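Local coordinates for protein CbbY (PDB 4UAS), which hydrolyses the Rubisco inhibitor xylulose 1,5-bisphosphate to xylulose 5-phosphate and phosphate as a magnesium-dependent sugar phosphatase, at residues R110-A114 against A160-L164. Numbering follows the deposited sequence.
Sequences RLAVA and ALREL
In the Rossmann-like core of this HAD phosphatase, helix 155-164 packs on one face of the parallel sheet, its last turn over strand 110-114. The strand is extended (phi -82 to -135°, psi 102 to 154°); 160-164 is helical (phi near -64°, psi -30 to -46°), with L164 N donating the i to i-4 hydrogen bond to A160 O at 2.9 Å. The local axes approach to 9.3 Å and run nearly antiparallel, at 154°, so R110 faces L164 (CA-CA 7.5 Å) and A114 faces A160 (CA-CA 6.5 Å). Strand alternation points R110, A112 and A114 toward the helix, L111 and V113 away; L111 meets helix 97-107 on the other face.

L164, with 89 Å² covered, fills the gap at the wider end. Its CA-CB bond points sideways, but the mt rotamer (chi1 -75°, chi2 164°) brings CD1 to 3.9 Å from A112 CB; the side chain also touches A4, L6 and V140. A160 permits the closer approach at the other end: its CB lies 4.4 Å from A112 CB and 4.5 Å from A114 CB. A114 ends the strand about 7 Å, side chain to side chain, from the substrate- and Mg-binding D8, near the active site at the C-terminal strand ends.

At the opposite end R110, with 63 Å² covered, reaches over the helix C-terminus, in the conformer given here with chi1 -62°, chi2 -173°, chi3 79° and chi4 -138°. L164 CD2 lies over one guanidinium face, 3.9 Å from R110 NH1, and that same NH1 comes within 2.8 Å of L164 O.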
loop_
_atom_site.group_PDB
_atom_site.type_symbol
_atom_site.label_atom_id
_atom_site.label_comp_id
_atom_site.label_asym_id
_atom_site.label_seq_id
_atom_site.Cartn_x
_atom_site.Cartn_y
_atom_site.Cartn_z
ATOM N N ARG A 110 1.482 -0.698 19.233
ATOM C CA ARG A 110 2.482 -0.254 18.265
ATOM C C ARG A 110 1.937 -0.472 16.842
ATOM O O ARG A 110 1.218 -1.406 16.544
ATOM C CB ARG A 110 3.790 -1.008 18.477
ATOM C CG ARG A 110 4.383 -0.738 19.847
ATOM C CD ARG A 110 5.779 -1.346 19.993
ATOM N NE ARG A 110 6.793 -0.488 19.338
ATOM C CZ ARG A 110 7.808 -0.951 18.582
ATOM N NH1 ARG A 110 7.959 -2.240 18.412
ATOM N NH2 ARG A 110 8.709 -0.153 18.024
ATOM N N LEU A 111 2.382 0.388 15.948
ATOM C CA LEU A 111 1.872 0.493 14.572
ATOM C C LEU A 111 3.005 0.349 13.561
ATOM O O LEU A 111 4.068 0.935 13.708
ATOM C CB LEU A 111 1.199 1.866 14.387
ATOM C CG LEU A 111 0.085 2.182 15.356
ATOM C CD1 LEU A 111 -0.493 3.564 15.073
ATOM C CD2 LEU A 111 -1.016 1.189 15.413
ATOM N N ALA A 112 2.715 -0.372 12.475
ATOM C CA ALA A 112 3.640 -0.533 11.375
ATOM C C ALA A 112 2.944 -0.234 10.046
ATOM O O ALA A 112 1.725 -0.511 9.904
ATOM C CB ALA A 112 4.264 -1.915 11.330
ATOM N N VAL A 113 3.705 0.171 9.072
ATOM C CA VAL A 113 3.369 0.070 7.661
ATOM C C VAL A 113 4.102 -1.133 7.083
ATOM O O VAL A 113 5.254 -1.364 7.392
ATOM C CB VAL A 113 3.809 1.355 6.908
ATOM C CG1 VAL A 113 4.115 1.168 5.467
ATOM C CG2 VAL A 113 2.713 2.401 7.155
ATOM N N ALA A 114 3.388 -1.884 6.237
ATOM C CA ALA A 114 3.944 -2.995 5.490
ATOM C C ALA A 114 3.435 -2.852 4.055
ATOM O O ALA A 114 2.250 -3.127 3.813
ATOM C CB ALA A 114 3.556 -4.322 6.093
ATOM N N ALA A 160 8.440 -6.476 9.076
ATOM C CA ALA A 160 7.786 -5.588 9.992
ATOM C C ALA A 160 7.625 -6.229 11.356
ATOM O O ALA A 160 7.819 -5.565 12.396
ATOM C CB ALA A 160 6.435 -5.181 9.420
ATOM N N LEU A 161 7.192 -7.469 11.375
ATOM C CA LEU A 161 7.001 -8.175 12.663
ATOM C C LEU A 161 8.314 -8.354 13.421
ATOM O O LEU A 161 8.331 -8.259 14.669
ATOM C CB LEU A 161 6.360 -9.506 12.445
ATOM C CG LEU A 161 4.875 -9.475 12.089
ATOM C CD1 LEU A 161 4.445 -10.837 11.556
ATOM C CD2 LEU A 161 4.061 -9.080 13.284
ATOM N N ARG A 162 9.416 -8.640 12.744
ATOM C CA ARG A 162 10.704 -8.749 13.390
ATOM C C ARG A 162 11.072 -7.422 14.035
ATOM O O ARG A 162 11.573 -7.353 15.171
ATOM C CB ARG A 162 11.780 -9.267 12.441
ATOM C CG ARG A 162 13.092 -9.526 13.231
ATOM C CD ARG A 162 14.191 -10.161 12.493
ATOM N NE ARG A 162 14.378 -9.486 11.368
ATOM C CZ ARG A 162 13.982 -9.795 10.066
ATOM N NH1 ARG A 162 13.491 -10.911 9.537
ATOM N NH2 ARG A 162 14.200 -8.869 9.272
ATOM N N GLU A 163 10.892 -6.327 13.315
ATOM C CA GLU A 163 11.215 -5.003 13.836
ATOM C C GLU A 163 10.308 -4.605 14.977
ATOM O O GLU A 163 10.769 -3.988 15.929
ATOM C CB GLU A 163 11.193 -3.953 12.730
ATOM C CG GLU A 163 12.312 -4.149 11.744
ATOM C CD GLU A 163 12.619 -3.028 10.822
ATOM O OE1 GLU A 163 13.568 -2.294 11.142
ATOM O OE2 GLU A 163 11.934 -2.913 9.838
ATOM N N LEU A 164 9.022 -4.954 14.915
ATOM C CA LEU A 164 8.098 -4.698 15.998
ATOM C C LEU A 164 8.398 -5.519 17.214
ATOM O O LEU A 164 8.072 -5.073 18.347
ATOM C CB LEU A 164 6.654 -5.030 15.568
ATOM C CG LEU A 164 5.968 -4.036 14.644
ATOM C CD1 LEU A 164 4.741 -4.693 14.001
ATOM C CD2 LEU A 164 5.565 -2.724 15.368
#